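Local coordinates for protein MgGH51 (Meripilus giganteus, PDB 6ZPV) that probably hydrolyses terminal alpha-L-arabinofuranosyl residues from arabinose-containing polysaccharides as a fungal family GH51 alpha-L-arabinofuranosidase, at residues A[289-294]-A[360-365]; A[349-354]-A[398-403]; A[425-430]-A[461-466]. All blocks are in the same frame, centred on the assembly; numbering follows the deposited sequence.

Interaction 1 (A[289-294]-A[360-365])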
loop_
_atom_site.group_PDB
_atom_site.type_symbol
_atom_site.label_atom_id
_atom_site.label_comp_id
_atom_site.label_asym_id
_atom_site.label_seq_id
_atom_site.Cartn_x
_atom_site.Cartn_y
_atom_site.Cartn_z
ATOM N N VAL A 289 -7.614 -11.302 -8.162
ATOM C CA VAL A 289 -8.979 -11.798 -7.954
ATOM C C VAL A 289 -8.931 -12.968 -6.984
ATOM O O VAL A 289 -8.039 -13.810 -7.024
ATOM C CB VAL A 289 -9.694 -12.182 -9.260
ATOM C CG1 VAL A 289 -9.903 -10.965 -10.120
ATOM C CG2 VAL A 289 -8.993 -13.285 -10.055
ATOM N N TRP A 290 -9.950 -13.033 -6.126
ATOM C CA TRP A 290 -10.128 -14.166 -5.217
ATOM C C TRP A 290 -10.393 -15.423 -6.032
ATOM O O TRP A 290 -11.132 -15.381 -7.042
ATOM C CB TRP A 290 -11.285 -13.834 -4.260
ATOM C CG TRP A 290 -11.338 -14.804 -3.105
ATOM C CD1 TRP A 290 -10.593 -14.704 -1.958
ATOM C CD2 TRP A 290 -12.151 -15.967 -2.940
ATOM N NE1 TRP A 290 -10.853 -15.737 -1.112
ATOM C CE2 TRP A 290 -11.823 -16.530 -1.691
ATOM C CE3 TRP A 290 -13.195 -16.546 -3.678
ATOM C CZ2 TRP A 290 -12.473 -17.653 -1.163
ATOM C CZ3 TRP A 290 -13.855 -17.650 -3.190
ATOM C CH2 TRP A 290 -13.504 -18.199 -1.923
ATOM N N ALA A 291 -9.809 -16.548 -5.605
ATOM C CA ALA A 291 -9.738 -17.743 -6.480
ATOM C C ALA A 291 -10.233 -19.008 -5.798
ATOM O O ALA A 291 -9.868 -20.095 -6.236
ATOM C CB ALA A 291 -8.343 -17.904 -7.032
ATOM N N GLY A 292 -11.099 -18.901 -4.818
ATOM C CA GLY A 292 -11.717 -20.102 -4.217
ATOM C C GLY A 292 -10.993 -20.696 -3.043
ATOM O O GLY A 292 -11.306 -21.820 -2.639
ATOM N N TYR A 293 -10.035 -19.991 -2.456
ATOM C CA TYR A 293 -9.280 -20.412 -1.256
ATOM C C TYR A 293 -9.230 -19.307 -0.235
ATOM O O TYR A 293 -9.048 -18.129 -0.602
ATOM C CB TYR A 293 -7.858 -20.887 -1.647
ATOM C CG TYR A 293 -7.053 -21.364 -0.480
ATOM C CD1 TYR A 293 -7.317 -22.579 0.113
ATOM C CD2 TYR A 293 -6.013 -20.623 0.039
ATOM C CE1 TYR A 293 -6.589 -23.009 1.206
ATOM C CE2 TYR A 293 -5.258 -21.058 1.105
ATOM C CZ TYR A 293 -5.553 -22.249 1.726
ATOM O OH TYR A 293 -4.828 -22.745 2.762
ATOM N N SER A 294 -9.342 -19.676 1.032
ATOM C CA SER A 294 -9.142 -18.742 2.143
ATOM C C SER A 294 -8.207 -19.336 3.179
ATOM O O SER A 294 -7.900 -20.533 3.131
ATOM C CB SER A 294 -10.511 -18.316 2.727
ATOM O OG SER A 294 -11.248 -19.419 3.184
ATOM N N PRO A 360 -5.016 -26.556 -9.327
ATOM C CA PRO A 360 -5.168 -26.891 -10.739
ATOM C C PRO A 360 -6.590 -26.688 -11.288
ATOM O O PRO A 360 -6.758 -26.090 -12.343
ATOM C CB PRO A 360 -4.635 -28.285 -10.829
ATOM C CG PRO A 360 -3.588 -28.365 -9.728
ATOM C CD PRO A 360 -4.208 -27.564 -8.599
ATOM N N TYR A 361 -7.617 -27.127 -10.574
ATOM C CA TYR A 361 -8.983 -26.935 -11.075
ATOM C C TYR A 361 -9.438 -25.494 -10.879
ATOM O O TYR A 361 -10.236 -24.990 -11.658
ATOM C CB TYR A 361 -9.998 -27.975 -10.550
ATOM C CG TYR A 361 -10.423 -27.876 -9.096
ATOM C CD1 TYR A 361 -11.237 -26.847 -8.658
ATOM C CD2 TYR A 361 -10.067 -28.825 -8.161
ATOM C CE1 TYR A 361 -11.662 -26.778 -7.325
ATOM C CE2 TYR A 361 -10.464 -28.771 -6.845
ATOM C CZ TYR A 361 -11.303 -27.766 -6.433
ATOM O OH TYR A 361 -11.680 -27.730 -5.093
ATOM N N ARG A 362 -9.000 -24.848 -9.792
ATOM C CA ARG A 362 -9.383 -23.453 -9.570
ATOM C C ARG A 362 -8.778 -22.540 -10.674
ATOM O O ARG A 362 -9.518 -21.754 -11.309
ATOM C CB ARG A 362 -9.029 -22.976 -8.167
ATOM C CG ARG A 362 -9.762 -23.762 -7.091
ATOM C CD ARG A 362 -9.491 -23.285 -5.664
ATOM N NE ARG A 362 -8.104 -23.457 -5.220
ATOM C CZ ARG A 362 -7.184 -22.528 -4.990
ATOM N NH1 ARG A 362 -7.396 -21.246 -5.270
ATOM N NH2 ARG A 362 -6.041 -22.870 -4.447
ATOM N N TRP A 363 -7.478 -22.652 -10.867
ATOM C CA TRP A 363 -6.820 -21.963 -11.994
ATOM C C TRP A 363 -7.501 -22.333 -13.305
ATOM O O TRP A 363 -7.811 -21.438 -14.120
ATOM C CB TRP A 363 -5.332 -22.386 -12.045
ATOM C CG TRP A 363 -4.624 -21.970 -13.306
ATOM C CD1 TRP A 363 -4.469 -22.694 -14.440
ATOM C CD2 TRP A 363 -4.021 -20.689 -13.569
ATOM N NE1 TRP A 363 -3.844 -21.972 -15.399
ATOM C CE2 TRP A 363 -3.550 -20.737 -14.887
ATOM C CE3 TRP A 363 -3.860 -19.495 -12.846
ATOM C CZ2 TRP A 363 -2.903 -19.669 -15.493
ATOM C CZ3 TRP A 363 -3.229 -18.441 -13.448
ATOM C CH2 TRP A 363 -2.749 -18.524 -14.759
ATOM N N HIS A 364 -7.685 -23.609 -13.599
ATOM C CA HIS A 364 -8.267 -23.962 -14.900
ATOM C C HIS A 364 -9.620 -23.285 -15.081
ATOM O O HIS A 364 -9.875 -22.680 -16.148
ATOM C CB HIS A 364 -8.423 -25.472 -15.013
ATOM C CG HIS A 364 -9.101 -25.866 -16.295
ATOM N ND1 HIS A 364 -10.484 -25.858 -16.443
ATOM C CD2 HIS A 364 -8.594 -26.143 -17.499
ATOM C CE1 HIS A 364 -10.787 -26.200 -17.701
ATOM N NE2 HIS A 364 -9.692 -26.362 -18.332
ATOM N N ASP A 365 -10.475 -23.389 -14.089
ATOM C CA ASP A 365 -11.855 -22.913 -14.311
ATOM C C ASP A 365 -11.908 -21.362 -14.313
ATOM O O ASP A 365 -12.595 -20.792 -15.143
ATOM C CB ASP A 365 -12.811 -23.513 -13.277
ATOM C CG ASP A 365 -12.982 -25.027 -13.404
ATOM O OD1 ASP A 365 -12.411 -25.635 -14.339
ATOM O OD2 ASP A 365 -13.754 -25.575 -12.605
#
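Arg362 reaches from its helix to the backbone of Ala291, where NH1 donates to the carbonyl O at 2.9 Å. The bond is nearly straight (169°) and lies in the guanidinium plane, although the donor stands well above the plane of the peptide carbonyl. Tyr293 adds its CB over one guanidinium face, 3.7 Å from NH1, while its ring leads away. On the aliphatic part of the arginine, CD comes within 3.3 Å of Ala291 O; a bend at chi3 (-65°) turns the chain so that its flat end can meet this oxygen edge-on. Gly292 suits the spot for two reasons: a CB here would crowd Arg362 CD, and its positive phi would jam that CB against the preceding carbonyl. The contact belongs to the parallel (beta/alpha)8 barrel, joining the loop after strand 284-289 to helix 359-373, which follows the next strand, 345-348. Arginine suits the place because its several N-H groups serve several partners: Asp352 makes a salt bridge with NH1, Ser358 OG accepts from NE and Ala355 O from NH2. The small methyl of Ala291 packs on Val348 of strand 345-348, and Trp363 turns its CB away from the loop and packs on Val348, Phe379 and Ala381.

Interaction 2 (A[349-354]-A[398-403])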
loop_
_atom_site.group_PDB
_atom_site.type_symbol
_atom_site.label_atom_id
_atom_site.label_comp_id
_atom_site.label_asym_id
_atom_site.label_seq_id
_atom_site.Cartn_x
_atom_site.Cartn_y
_atom_site.Cartn_z
ATOM N N GLY A 349 -5.706 -15.424 -7.384
ATOM C CA GLY A 349 -5.472 -15.842 -6.004
ATOM C C GLY A 349 -4.251 -15.161 -5.384
ATOM O O GLY A 349 -3.733 -14.172 -5.925
ATOM N N ASN A 350 -3.849 -15.700 -4.240
ATOM C CA ASN A 350 -2.605 -15.264 -3.562
ATOM C C ASN A 350 -1.990 -16.512 -2.946
ATOM O O ASN A 350 -2.643 -17.255 -2.185
ATOM C CB ASN A 350 -2.868 -14.254 -2.455
ATOM C CG ASN A 350 -1.585 -13.822 -1.785
ATOM O OD1 ASN A 350 -0.733 -13.229 -2.460
ATOM N ND2 ASN A 350 -1.401 -14.144 -0.498
ATOM N N GLU A 351 -0.697 -16.734 -3.269
ATOM C CA GLU A 351 0.075 -17.798 -2.570
ATOM C C GLU A 351 -0.708 -19.110 -2.576
ATOM O O GLU A 351 -0.771 -19.822 -1.559
ATOM C CB GLU A 351 0.523 -17.378 -1.181
ATOM C CG GLU A 351 1.509 -16.208 -1.209
ATOM C CD GLU A 351 2.343 -16.046 0.037
ATOM O OE1 GLU A 351 1.883 -16.485 1.140
ATOM O OE2 GLU A 351 3.461 -15.462 -0.084
ATOM N N ASP A 352 -1.129 -19.540 -3.775
ATOM C CA ASP A 352 -1.873 -20.818 -3.884
ATOM C C ASP A 352 -0.933 -22.022 -3.816
ATOM O O ASP A 352 -1.417 -23.140 -3.797
ATOM C CB ASP A 352 -2.780 -20.833 -5.101
ATOM C CG ASP A 352 -3.922 -19.848 -4.902
ATOM O OD1 ASP A 352 -4.933 -20.236 -4.238
ATOM O OD2 ASP A 352 -3.810 -18.689 -5.349
ATOM N N PHE A 353 0.405 -21.781 -3.705
ATOM C CA PHE A 353 1.288 -22.884 -3.328
ATOM C C PHE A 353 0.897 -23.503 -2.010
ATOM O O PHE A 353 1.253 -24.660 -1.731
ATOM C CB PHE A 353 2.762 -22.463 -3.358
ATOM C CG PHE A 353 3.123 -21.291 -2.514
ATOM C CD1 PHE A 353 3.323 -21.439 -1.150
ATOM C CD2 PHE A 353 3.266 -20.028 -3.072
ATOM C CE1 PHE A 353 3.686 -20.368 -0.344
ATOM C CE2 PHE A 353 3.648 -18.941 -2.277
ATOM C CZ PHE A 353 3.837 -19.111 -0.913
ATOM N N PHE A 354 0.184 -22.775 -1.135
ATOM C CA PHE A 354 -0.300 -23.368 0.125
ATOM C C PHE A 354 -1.545 -24.241 -0.052
ATOM O O PHE A 354 -1.921 -24.969 0.870
ATOM C CB PHE A 354 -0.624 -22.267 1.134
ATOM C CG PHE A 354 0.574 -21.648 1.814
ATOM C CD1 PHE A 354 1.549 -22.424 2.420
ATOM C CD2 PHE A 354 0.694 -20.269 1.893
ATOM C CE1 PHE A 354 2.606 -21.823 3.080
ATOM C CE2 PHE A 354 1.756 -19.704 2.587
ATOM C CZ PHE A 354 2.724 -20.459 3.159
ATOM N N ASP A 398 4.003 -15.556 -10.207
ATOM C CA ASP A 398 4.376 -14.661 -9.127
ATOM C C ASP A 398 5.233 -15.442 -8.130
ATOM O O ASP A 398 4.762 -16.455 -7.566
ATOM C CB ASP A 398 3.152 -14.063 -8.436
ATOM C CG ASP A 398 3.473 -13.044 -7.349
ATOM O OD1 ASP A 398 4.699 -12.766 -7.183
ATOM O OD2 ASP A 398 2.534 -12.574 -6.653
ATOM N N VAL A 399 6.473 -15.000 -7.937
ATOM C CA VAL A 399 7.459 -15.605 -7.006
ATOM C C VAL A 399 7.650 -14.677 -5.825
ATOM O O VAL A 399 7.919 -13.467 -6.004
ATOM C CB VAL A 399 8.783 -15.842 -7.770
ATOM C CG1 VAL A 399 9.823 -16.478 -6.887
ATOM C CG2 VAL A 399 8.582 -16.629 -9.037
ATOM N N HIS A 400 7.556 -15.211 -4.601
ATOM C CA HIS A 400 7.767 -14.446 -3.362
ATOM C C HIS A 400 8.974 -14.999 -2.623
ATOM O O HIS A 400 9.094 -16.212 -2.514
ATOM C CB HIS A 400 6.546 -14.561 -2.420
ATOM C CG HIS A 400 5.270 -14.056 -3.014
ATOM N ND1 HIS A 400 4.057 -14.236 -2.369
ATOM C CD2 HIS A 400 5.007 -13.389 -4.158
ATOM C CE1 HIS A 400 3.119 -13.696 -3.127
ATOM N NE2 HIS A 400 3.644 -13.171 -4.220
ATOM N N VAL A 401 9.794 -14.140 -2.036
ATOM C CA VAL A 401 10.885 -14.624 -1.149
ATOM C C VAL A 401 11.168 -13.614 -0.035
ATOM O O VAL A 401 11.425 -12.430 -0.308
ATOM C CB VAL A 401 12.152 -14.999 -1.937
ATOM C CG1 VAL A 401 12.784 -13.827 -2.680
ATOM C CG2 VAL A 401 13.149 -15.666 -1.007
ATOM N N TYR A 402 11.203 -14.113 1.176
ATOM C CA TYR A 402 11.673 -13.408 2.376
ATOM C C TYR A 402 12.871 -14.149 2.905
ATOM O O TYR A 402 12.813 -15.363 3.139
ATOM C CB TYR A 402 10.553 -13.321 3.402
ATOM C CG TYR A 402 9.366 -12.530 2.907
ATOM C CD1 TYR A 402 9.401 -11.158 2.835
ATOM C CD2 TYR A 402 8.234 -13.178 2.481
ATOM C CE1 TYR A 402 8.324 -10.443 2.342
ATOM C CE2 TYR A 402 7.170 -12.460 1.976
ATOM C CZ TYR A 402 7.199 -11.090 1.893
ATOM O OH TYR A 402 6.134 -10.327 1.459
ATOM N N GLN A 403 14.000 -13.444 3.073
ATOM C CA GLN A 403 15.287 -14.132 3.334
ATOM C C GLN A 403 16.238 -13.199 4.062
ATOM O O GLN A 403 15.883 -12.054 4.433
ATOM C CB GLN A 403 15.829 -14.734 2.036
ATOM C CG GLN A 403 15.717 -16.236 1.919
ATOM C CD GLN A 403 16.504 -17.027 2.945
ATOM O OE1 GLN A 403 17.339 -16.454 3.653
ATOM N NE2 GLN A 403 16.237 -18.329 3.062
HETATM O O HOH W 1 0.942 -15.041 -4.910
#
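His400 meets Glu351 through one direct hydrogen bond, ND1 donating to OE2 at 2.7 Å, almost straight (172°), in the ring plane and on the anti lone pair of the oxygen. With its CG anti to the carbonyl carbon (chi1 -60°), the histidine brings ND1 to the carboxylate, whose plane is turned 37° from the ring. Within the strand, NE2 donates to Asp398 OD2 at 2.7 Å, a more bent bond arriving from above the carboxylate plane; aspartate fits because, two residues back, its short side chain points to the same side. A water makes a second, weaker bridge, accepting from Glu351 N at 2.9 Å and donating at best weakly to Asp398 OD2. Packing supplements these bonds: Glu351 CG lies 3.4 Å from His400 ND1, and Asn350 OD1 sits at the ring edge near CE1, while its ND2 bonds to Glu234. Asn350 and Glu351 follow the fourth barrel strand, 345-348, consistent with Glu351 being the acid/base of a clan GH-A glycosidase; Glu429, at the corner in the seventh, 424-432, touches His400 CE1. With a carboxylate at each nitrogen, the imidazole is probably held against flipping, and Asp398 is likely to be a second-shell residue orienting the histidine that positions Glu351.

Interaction 3 (A[425-430]-A[461-466])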
loop_
_atom_site.group_PDB
_atom_site.type_symbol
_atom_site.label_atom_id
_atom_site.label_comp_id
_atom_site.label_asym_id
_atom_site.label_seq_id
_atom_site.Cartn_x
_atom_site.Cartn_y
_atom_site.Cartn_z
ATOM N N TYR A 425 8.072 -13.730 -15.338
ATOM C CA TYR A 425 8.103 -13.884 -13.883
ATOM C C TYR A 425 7.932 -12.546 -13.202
ATOM O O TYR A 425 8.589 -11.546 -13.596
ATOM C CB TYR A 425 9.366 -14.618 -13.453
ATOM C CG TYR A 425 9.431 -16.027 -13.991
ATOM C CD1 TYR A 425 8.806 -17.074 -13.334
ATOM C CD2 TYR A 425 9.973 -16.329 -15.233
ATOM C CE1 TYR A 425 8.777 -18.352 -13.855
ATOM C CE2 TYR A 425 9.947 -17.611 -15.795
ATOM C CZ TYR A 425 9.338 -18.633 -15.083
ATOM O OH TYR A 425 9.296 -19.913 -15.558
ATOM N N PHE A 426 7.090 -12.536 -12.203
ATOM C CA PHE A 426 6.804 -11.350 -11.368
ATOM C C PHE A 426 7.354 -11.665 -9.981
ATOM O O PHE A 426 6.913 -12.629 -9.339
ATOM C CB PHE A 426 5.285 -11.220 -11.283
ATOM C CG PHE A 426 4.718 -10.172 -10.362
ATOM C CD1 PHE A 426 5.417 -9.042 -10.050
ATOM C CD2 PHE A 426 3.425 -10.314 -9.851
ATOM C CE1 PHE A 426 4.859 -8.044 -9.256
ATOM C CE2 PHE A 426 2.846 -9.321 -9.067
ATOM C CZ PHE A 426 3.576 -8.175 -8.793
ATOM N N GLU A 427 8.346 -10.903 -9.495
ATOM C CA GLU A 427 8.831 -11.054 -8.125
ATOM C C GLU A 427 7.921 -10.188 -7.247
ATOM O O GLU A 427 8.281 -9.043 -6.899
ATOM C CB GLU A 427 10.300 -10.667 -8.026
ATOM C CG GLU A 427 10.950 -11.220 -6.773
ATOM C CD GLU A 427 11.468 -12.637 -6.865
ATOM O OE1 GLU A 427 11.457 -13.245 -7.941
ATOM O OE2 GLU A 427 11.933 -13.168 -5.782
ATOM N N GLY A 428 6.709 -10.702 -6.969
ATOM C CA GLY A 428 5.657 -9.854 -6.422
ATOM C C GLY A 428 5.790 -9.495 -4.974
ATOM O O GLY A 428 5.105 -8.582 -4.492
ATOM N N GLU A 429 6.632 -10.243 -4.231
ATOM C CA GLU A 429 6.995 -9.869 -2.865
ATOM C C GLU A 429 8.446 -10.317 -2.675
ATOM O O GLU A 429 8.753 -11.505 -2.836
ATOM C CB GLU A 429 6.148 -10.622 -1.808
ATOM C CG GLU A 429 4.656 -10.321 -1.900
ATOM C CD GLU A 429 3.756 -11.093 -0.965
ATOM O OE1 GLU A 429 4.243 -11.525 0.141
ATOM O OE2 GLU A 429 2.582 -11.322 -1.328
ATOM N N TYR A 430 9.256 -9.412 -2.179
ATOM C CA TYR A 430 10.581 -9.794 -1.679
ATOM C C TYR A 430 11.025 -8.777 -0.654
ATOM O O TYR A 430 10.699 -7.600 -0.746
ATOM C CB TYR A 430 11.639 -9.974 -2.796
ATOM C CG TYR A 430 12.004 -8.734 -3.580
ATOM C CD1 TYR A 430 11.177 -8.198 -4.545
ATOM C CD2 TYR A 430 13.208 -8.080 -3.317
ATOM C CE1 TYR A 430 11.527 -7.058 -5.245
ATOM C CE2 TYR A 430 13.553 -6.940 -4.000
ATOM C CZ TYR A 430 12.736 -6.416 -4.978
ATOM O OH TYR A 430 13.109 -5.309 -5.668
ATOM N N ALA A 461 19.600 -4.838 -3.311
ATOM C CA ALA A 461 20.076 -4.182 -4.513
ATOM C C ALA A 461 20.909 -5.153 -5.329
ATOM O O ALA A 461 20.765 -5.197 -6.583
ATOM C CB ALA A 461 20.851 -2.937 -4.187
ATOM N N ALA A 462 21.731 -5.989 -4.726
ATOM C CA ALA A 462 22.482 -6.991 -5.482
ATOM C C ALA A 462 21.509 -7.952 -6.178
ATOM O O ALA A 462 21.679 -8.254 -7.365
ATOM C CB ALA A 462 23.425 -7.732 -4.527
ATOM N N PHE A 463 20.515 -8.426 -5.450
ATOM C CA PHE A 463 19.514 -9.319 -6.081
ATOM C C PHE A 463 18.799 -8.570 -7.228
ATOM O O PHE A 463 18.537 -9.198 -8.289
ATOM C CB PHE A 463 18.511 -9.712 -4.997
ATOM C CG PHE A 463 17.500 -10.743 -5.418
ATOM C CD1 PHE A 463 17.824 -12.086 -5.471
ATOM C CD2 PHE A 463 16.163 -10.398 -5.645
ATOM C CE1 PHE A 463 16.880 -13.040 -5.816
ATOM C CE2 PHE A 463 15.226 -11.340 -5.983
ATOM C CZ PHE A 463 15.578 -12.675 -6.009
ATOM N N MET A 464 18.504 -7.288 -7.081
ATOM C CA MET A 464 17.809 -6.509 -8.121
ATOM C C MET A 464 18.677 -6.358 -9.368
ATOM O O MET A 464 18.095 -6.271 -10.475
ATOM C CB MET A 464 17.404 -5.163 -7.537
ATOM C CG MET A 464 16.319 -5.283 -6.413
ATOM S SD MET A 464 16.297 -3.912 -5.281
ATOM C CE MET A 464 15.585 -2.791 -6.416
ATOM N N THR A 465 19.998 -6.305 -9.260
ATOM C CA THR A 465 20.831 -6.266 -10.456
ATOM C C THR A 465 20.575 -7.536 -11.301
ATOM O O THR A 465 20.580 -7.466 -12.537
ATOM C CB THR A 465 22.332 -6.108 -10.183
ATOM O OG1 THR A 465 22.867 -7.267 -9.525
ATOM C CG2 THR A 465 22.644 -4.834 -9.447
ATOM N N GLY A 466 20.346 -8.673 -10.639
ATOM C CA GLY A 466 20.016 -9.895 -11.347
ATOM C C GLY A 466 18.606 -9.818 -11.952
ATOM O O GLY A 466 18.398 -10.300 -13.048
#
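Glu427 sets off with CG opposite its backbone N (chi1 -161°) and then bends at chi2, which turns its carboxylate toward the helix; Phe463 likewise carries its ring opposite the backbone N and comes to meet it from the helix side. Tyr430 instead holds CG between the backbone N and the carbonyl carbon (chi1 65°), which sends its ring toward Met464. Glu427 and Phe463 meet at the ring edge, where OE2, near the ring plane, lies 3.7 Å from Phe463 CZ and 3.8 Å from CE2; carboxylate and ring planes are 64° apart. An anionic oxygen suits the positive rim of a phenyl ring better than its face. The other carboxylate oxygen, OE1, is satisfied by the hydroxyl of Tyr415. Were Glu427 an alanine, Tyr415 OH would probably lose its mate and a gap would be likely to open beside the Phe463 edge.

Tyr430 runs across Met464 at about a right angle, with OH 3.3 Å from CG and 3.5 Å from SD. The sulfur sits at the ring edge, 5.5 Å from the centroid, in a Met-aromatic contact. A flexible, unbranched methionine can curl round the hydroxyl, bringing CE close too, while Gln512 gives that oxygen a hydrogen bond. Tyr430 CD2 and Phe463 CD2 touch loosely at 4.4 Å.

Helix 454-469 thus covers strand 424-432 within a beta-alpha-beta crossover that leads on to the neighbouring parallel strand 474-479. Phe463 also meets Phe408 of helix 405-410 edge-to-face, and Met464 and Ala461 pack on Phe515 of helix 507-517.

All three contacts belong to one parallel barrel but join different parts of it. Interaction 3, buried between a strand and its covering helix, relies on aromatic, sulfur and ring-edge contacts. Interaction 1 is also largely buried, yet it ties the loop after a strand to a helix through a polar arginine. Interaction 2, only partly buried, sets a strand-end loop against a strand beside the presumed active site and is governed by histidine-carboxylate bonds. Segment 349-354 joins interactions 1 and 2, Asp352 meeting Arg362 and Gly349 probably bonding to Val289. Interactions 2 and 3 use adjacent strands, linked by a probable Val399 N-Phe426 O bond and by Tyr402 OH meeting Glu429. Interactions 1 and 3 do not touch, their centres being about 26 Å apart.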